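PDB 6GT9: putative sugar binding protein from Geobacillus stearothermophilus, which binds galactose and serves as a glucose-galactose binding protein linked to sugar sensing in a galactan utilization system. Local coordinates for residues V156-G161 against L170-F175; I244-L249 against A263-E268. All coordinates share one frame; numbering follows the deposited sequence.

Both interactions are buried, and both belong to beta-alpha-beta units of the same mixed sheet, whose parallel strands turn their carboxy-terminal ends to the galactose. Interaction 1 sets strand 154-160 against the helix that follows it; its contact is apolar, without a hydrogen bond across, and its link to the sugar runs through Arg171 on the helix flank. Interaction 2 pairs two neighbouring parallel strands, so main-chain bonds dominate until Asp247 and Gln267, past the strand ends, turn the chemistry polar at the ligand. The two meet beside the sugar, where Arg171 CD packs 3.5 Å from Phe246 CZ and the Arg171 guanidinium lies next to the Gln267 amide.

Interaction 1. Residues V156-G161 against L170-F175; sequences VAIITG and LRVRGF. With GAL (beta-D-galactopyranose), chain E.
Val156, Ile158 and Thr160, alternate residues on one face of strand 154-160, meet Val172 and Phe175 of helix 166-179 in the first half of a beta-alpha-beta unit of the periplasmic binding protein fold. Strand and helix run nearly antiparallel, at 159°. The Phe175 ring, its CG anti to the backbone N (chi1 176°), reaches across to the strand: its CZ sits 4.0 Å from Val156 CG1, and its CD1 lies 4.2 Å from Ile158 CD1, both methyls approaching obliquely. One turn earlier, Val172 CG2 touches Ile158 CG2 at 4.3 Å and crosses the Thr160 side chain, 3.7 Å from OG1. The strongest hydrogen bond of that hydroxyl is to Thr220 OG1.

Further out, Tyr218 of strand 216-219 stacks on the Phe175 ring and its OH is bonded to the Arg171 carbonyl, while Ile187 of strand 185-192 packs against both Ile158 and Phe175. Arg171, beside Val172 on the helix, sends an extended chain to the galactose. Asn135 OD1 and Thr220 O also bind its guanidinium, which would limit how it can turn. The sugar meets this group at its edge: NH1 donates to GAL O1 at 2.9 Å, and NH2 to GAL O2 at 3.1 Å with a 160° N-H...O angle.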
loop_
_atom_site.group_PDB
_atom_site.type_symbol
_atom_site.label_atom_id
_atom_site.label_comp_id
_atom_site.label_asym_id
_atom_site.label_seq_id
_atom_site.Cartn_x
_atom_site.Cartn_y
_atom_site.Cartn_z
ATOM N N VAL A 156 9.027 20.316 -0.983
ATOM C CA VAL A 156 8.658 18.911 -0.848
ATOM C C VAL A 156 9.093 18.128 -2.076
ATOM O O VAL A 156 8.846 18.549 -3.212
ATOM C CB VAL A 156 7.143 18.755 -0.637
ATOM C CG1 VAL A 156 6.774 17.288 -0.539
ATOM C CG2 VAL A 156 6.708 19.518 0.610
ATOM N N ALA A 157 9.693 16.968 -1.843
ATOM C CA ALA A 157 9.827 15.928 -2.851
ATOM C C ALA A 157 9.017 14.712 -2.430
ATOM O O ALA A 157 8.893 14.415 -1.237
ATOM C CB ALA A 157 11.292 15.528 -3.059
ATOM N N ILE A 158 8.499 13.994 -3.426
ATOM C CA ILE A 158 7.637 12.834 -3.227
ATOM C C ILE A 158 8.324 11.630 -3.836
ATOM O O ILE A 158 8.787 11.685 -4.982
ATOM C CB ILE A 158 6.249 13.017 -3.866
ATOM C CG1 ILE A 158 5.505 14.166 -3.203
ATOM C CG2 ILE A 158 5.440 11.693 -3.790
ATOM C CD1 ILE A 158 4.106 14.423 -3.780
ATOM N N ILE A 159 8.415 10.559 -3.067
ATOM C CA ILE A 159 8.777 9.253 -3.595
ATOM C C ILE A 159 7.543 8.362 -3.498
ATOM O O ILE A 159 6.939 8.230 -2.426
ATOM C CB ILE A 159 9.999 8.689 -2.860
ATOM C CG1 ILE A 159 11.156 9.684 -3.049
ATOM C CG2 ILE A 159 10.364 7.312 -3.371
ATOM C CD1 ILE A 159 12.456 9.234 -2.535
ATOM N N THR A 160 7.143 7.786 -4.627
ATOM C CA THR A 160 5.930 6.992 -4.712
ATOM C C THR A 160 6.280 5.625 -5.292
ATOM O O THR A 160 7.260 5.478 -6.026
ATOM C CB THR A 160 4.857 7.724 -5.556
ATOM O OG1 THR A 160 3.594 7.057 -5.447
ATOM C CG2 THR A 160 5.260 7.810 -7.023
ATOM N N GLY A 161 5.488 4.616 -4.933
ATOM C CA GLY A 161 5.775 3.267 -5.411
ATOM C C GLY A 161 5.789 3.162 -6.926
ATOM O O GLY A 161 6.656 2.504 -7.505
ATOM N N LEU A 170 -3.675 7.651 -5.591
ATOM C CA LEU A 170 -4.626 8.263 -4.670
ATOM C C LEU A 170 -3.923 8.904 -3.474
ATOM O O LEU A 170 -4.341 9.971 -3.010
ATOM C CB LEU A 170 -5.658 7.225 -4.216
ATOM C CG LEU A 170 -6.714 6.800 -5.244
ATOM C CD1 LEU A 170 -7.551 5.638 -4.694
ATOM C CD2 LEU A 170 -7.633 7.958 -5.600
ATOM N N ARG A 171 -2.852 8.278 -2.966
ATOM C CA ARG A 171 -2.132 8.841 -1.819
ATOM C C ARG A 171 -1.367 10.100 -2.199
ATOM O O ARG A 171 -1.208 11.013 -1.374
ATOM C CB ARG A 171 -1.169 7.809 -1.232
ATOM C CG ARG A 171 -1.854 6.586 -0.648
ATOM C CD ARG A 171 -0.862 5.453 -0.400
ATOM N NE ARG A 171 -1.582 4.228 -0.067
ATOM C CZ ARG A 171 -1.020 3.078 0.287
ATOM N NH1 ARG A 171 0.304 2.963 0.353
ATOM N NH2 ARG A 171 -1.804 2.032 0.552
ATOM N N VAL A 172 -0.849 10.152 -3.425
ATOM C CA VAL A 172 -0.252 11.388 -3.917
ATOM C C VAL A 172 -1.320 12.460 -4.072
ATOM O O VAL A 172 -1.155 13.603 -3.621
ATOM C CB VAL A 172 0.482 11.142 -5.246
ATOM C CG1 VAL A 172 0.931 12.462 -5.851
ATOM C CG2 VAL A 172 1.655 10.185 -5.045
ATOM N N ARG A 173 -2.429 12.106 -4.725
ATOM C CA ARG A 173 -3.449 13.097 -5.050
ATOM C C ARG A 173 -4.106 13.660 -3.794
ATOM O O ARG A 173 -4.390 14.862 -3.725
ATOM C CB ARG A 173 -4.485 12.478 -5.989
ATOM C CG ARG A 173 -5.548 13.458 -6.462
ATOM C CD ARG A 173 -4.904 14.608 -7.224
ATOM N NE ARG A 173 -5.781 15.774 -7.283
ATOM C CZ ARG A 173 -6.752 15.932 -8.177
ATOM N NH1 ARG A 173 -6.979 14.992 -9.089
ATOM N NH2 ARG A 173 -7.506 17.025 -8.148
ATOM N N GLY A 174 -4.341 12.816 -2.785
ATOM C CA GLY A 174 -4.888 13.317 -1.532
ATOM C C GLY A 174 -3.924 14.237 -0.801
ATOM O O GLY A 174 -4.328 15.244 -0.206
ATOM N N PHE A 175 -2.633 13.896 -0.822
ATOM C CA PHE A 175 -1.614 14.775 -0.251
ATOM C C PHE A 175 -1.648 16.144 -0.912
ATOM O O PHE A 175 -1.673 17.178 -0.235
ATOM C CB PHE A 175 -0.238 14.123 -0.424
ATOM C CG PHE A 175 0.921 14.979 0.032
ATOM C CD1 PHE A 175 1.545 15.858 -0.846
ATOM C CD2 PHE A 175 1.415 14.869 1.325
ATOM C CE1 PHE A 175 2.629 16.628 -0.442
ATOM C CE2 PHE A 175 2.497 15.650 1.748
ATOM C CZ PHE A 175 3.105 16.524 0.858
HETATM C C1 GAL E . 2.297 -0.232 1.105
HETATM C C2 GAL E . 1.194 -0.599 0.133
HETATM C C3 GAL E . 1.408 -2.002 -0.462
HETATM C C4 GAL E . 2.778 -2.090 -1.113
HETATM C C5 GAL E . 3.858 -1.635 -0.147
HETATM C C6 GAL E . 5.234 -1.528 -0.809
HETATM O O1 GAL E . 2.078 1.072 1.606
HETATM O O2 GAL E . -0.086 -0.586 0.781
HETATM O O3 GAL E . 0.481 -2.230 -1.479
HETATM O O4 GAL E . 2.820 -1.278 -2.291
HETATM O O5 GAL E . 3.577 -0.303 0.445
HETATM O O6 GAL E . 6.257 -1.476 0.162
#

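Interaction 2. Residues I244-L249 against A263-E268; sequences IGFDTL and ATVVQE. With GAL (beta-D-galactopyranose), chain E.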
loop_
_atom_site.group_PDB
_atom_site.type_symbol
_atom_site.label_atom_id
_atom_site.label_comp_id
_atom_site.label_asym_id
_atom_site.label_seq_id
_atom_site.Cartn_x
_atom_site.Cartn_y
_atom_site.Cartn_z
ATOM N N ILE A 244 7.864 12.305 6.025
ATOM C CA ILE A 244 6.646 11.579 6.361
ATOM C C ILE A 244 6.513 10.419 5.379
ATOM O O ILE A 244 6.618 10.608 4.160
ATOM C CB ILE A 244 5.396 12.487 6.373
ATOM C CG1 ILE A 244 4.141 11.668 6.761
ATOM C CG2 ILE A 244 5.230 13.222 5.060
ATOM C CD1 ILE A 244 2.929 12.499 7.210
ATOM N N GLY A 245 6.359 9.216 5.914
ATOM C CA GLY A 245 6.237 8.027 5.078
ATOM C C GLY A 245 4.988 7.224 5.367
ATOM O O GLY A 245 4.085 7.708 6.052
ATOM N N PHE A 246 4.922 5.996 4.842
ATOM C CA PHE A 246 3.789 5.102 5.021
ATOM C C PHE A 246 4.199 3.855 5.790
ATOM O O PHE A 246 5.335 3.385 5.691
ATOM C CB PHE A 246 3.174 4.681 3.671
ATOM C CG PHE A 246 1.876 5.380 3.356
ATOM C CD1 PHE A 246 1.868 6.710 2.970
ATOM C CD2 PHE A 246 0.671 4.710 3.472
ATOM C CE1 PHE A 246 0.687 7.358 2.684
ATOM C CE2 PHE A 246 -0.528 5.355 3.202
ATOM C CZ PHE A 246 -0.514 6.691 2.806
ATOM N N ASP A 247 3.245 3.344 6.573
ATOM C CA ASP A 247 3.295 2.056 7.261
ATOM C C ASP A 247 4.279 2.045 8.417
ATOM O O ASP A 247 4.954 3.048 8.697
ATOM C CB ASP A 247 3.600 0.931 6.266
ATOM C CG ASP A 247 2.632 0.931 5.115
ATOM O OD1 ASP A 247 1.410 0.797 5.346
ATOM O OD2 ASP A 247 3.085 1.133 3.981
ATOM N N THR A 248 4.331 0.919 9.119
ATOM C CA THR A 248 4.975 0.842 10.418
ATOM C C THR A 248 5.896 -0.358 10.488
ATOM O O THR A 248 6.005 -1.020 11.524
ATOM C CB THR A 248 3.936 0.791 11.540
ATOM O OG1 THR A 248 3.052 -0.316 11.322
ATOM C CG2 THR A 248 3.115 2.083 11.591
ATOM N N LEU A 249 6.586 -0.653 9.386
ATOM C CA LEU A 249 7.602 -1.688 9.409
ATOM C C LEU A 249 8.664 -1.337 10.449
ATOM O O LEU A 249 8.883 -0.154 10.744
ATOM C CB LEU A 249 8.240 -1.851 8.027
ATOM C CG LEU A 249 7.264 -2.366 6.958
ATOM C CD1 LEU A 249 7.903 -2.383 5.589
ATOM C CD2 LEU A 249 6.726 -3.748 7.329
ATOM N N ALA A 263 7.060 11.325 10.821
ATOM C CA ALA A 263 5.693 10.844 10.923
ATOM C C ALA A 263 5.511 9.696 9.950
ATOM O O ALA A 263 6.300 9.520 9.022
ATOM C CB ALA A 263 4.684 11.946 10.616
ATOM N N THR A 264 4.452 8.922 10.158
ATOM C CA THR A 264 4.144 7.892 9.177
ATOM C C THR A 264 2.660 7.544 9.239
ATOM O O THR A 264 2.016 7.664 10.285
ATOM C CB THR A 264 5.046 6.653 9.358
ATOM O OG1 THR A 264 4.982 5.853 8.172
ATOM C CG2 THR A 264 4.627 5.816 10.559
ATOM N N VAL A 265 2.122 7.134 8.094
ATOM C CA VAL A 265 0.705 6.820 7.960
ATOM C C VAL A 265 0.482 5.346 8.280
ATOM O O VAL A 265 1.090 4.461 7.663
ATOM C CB VAL A 265 0.189 7.164 6.556
ATOM C CG1 VAL A 265 -1.315 6.886 6.466
ATOM C CG2 VAL A 265 0.492 8.635 6.241
ATOM N N VAL A 266 -0.410 5.079 9.236
ATOM C CA VAL A 266 -0.654 3.710 9.677
ATOM C C VAL A 266 -1.600 3.018 8.707
ATOM O O VAL A 266 -2.562 3.616 8.219
ATOM C CB VAL A 266 -1.224 3.696 11.104
ATOM C CG1 VAL A 266 -1.497 2.265 11.557
ATOM C CG2 VAL A 266 -0.258 4.393 12.063
ATOM N N GLN A 267 -1.320 1.753 8.412
ATOM C CA GLN A 267 -2.299 0.884 7.775
ATOM C C GLN A 267 -2.450 -0.363 8.631
ATOM O O GLN A 267 -1.714 -0.570 9.596
ATOM C CB GLN A 267 -1.899 0.506 6.341
ATOM C CG GLN A 267 -1.814 1.658 5.339
ATOM C CD GLN A 267 -1.709 1.153 3.914
ATOM O OE1 GLN A 267 -2.714 1.020 3.215
ATOM N NE2 GLN A 267 -0.489 0.826 3.488
ATOM N N GLU A 268 -3.394 -1.230 8.263
ATOM C CA GLU A 268 -3.636 -2.467 8.999
ATOM C C GLU A 268 -3.504 -3.657 8.055
ATOM O O GLU A 268 -4.510 -4.300 7.713
ATOM C CB GLU A 268 -5.017 -2.459 9.657
ATOM C CG GLU A 268 -5.292 -1.260 10.562
ATOM C CD GLU A 268 -4.357 -1.169 11.764
ATOM O OE1 GLU A 268 -3.638 -2.151 12.069
ATOM O OE2 GLU A 268 -4.360 -0.100 12.423
HETATM C C1 GAL E . 2.297 -0.232 1.105
HETATM C C2 GAL E . 1.194 -0.599 0.133
HETATM C C3 GAL E . 1.408 -2.002 -0.462
HETATM C C4 GAL E . 2.778 -2.090 -1.113
HETATM C C5 GAL E . 3.858 -1.635 -0.147
HETATM C C6 GAL E . 5.234 -1.528 -0.809
HETATM O O1 GAL E . 2.078 1.072 1.606
HETATM O O2 GAL E . -0.086 -0.586 0.781
HETATM O O3 GAL E . 0.481 -2.230 -1.479
HETATM O O4 GAL E . 2.820 -1.278 -2.291
HETATM O O5 GAL E . 3.577 -0.303 0.445
HETATM O O6 GAL E . 6.257 -1.476 0.162
HETATM O O HOH W 1 1.100 -0.624 7.633
HETATM O O HOH W 2 1.044 0.423 9.668
#
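Val265 packs over one face of the Phe246 ring, its CB 3.7 Å from the ring centroid and only 4° off the normal, a CH-pi contact between side chains that point the same way from neighbouring parallel strands. CG1 reaches out over that face toward CE2, also 3.7 Å away. At the edge of the same ring stands Gln267 NE2, with the amide plane almost perpendicular to it (87°).

That amide is turned to face Asp247 instead: carboxylate and amide are nearly coplanar, and NE2 donates to the syn lone pair of OD1 at 2.7 Å. The same nitrogen donates to GAL O2, while Asp247 OD2 accepts from GAL O1 at 2.6 Å, so the two side chains and the sugar close a ring of hydrogen bonds. A water donates to OD1 as well.

Behind them, Gly245 N to Ala263 O, Val265 N to Gly245 O and Asp247 N to Val265 O form the parallel ladder. Thr264, OG1 anti to its backbone N (chi1 -164°), donates in plane to a lone pair of Asp247 O at 2.9 Å, a side-chain bond that holds the main chain at Asp247, where it leaves the strand.

The pair forms a beta-alpha-beta crossover through helix 250-258. Strand 216-219 flanks 242-246, antiparallel strand 298-301 flanks 263-266, and helix 135-149 packs on Ile244, Phe246 and Val265, while Tyr44 of helix 43-59 touches Asp247 and Gln267.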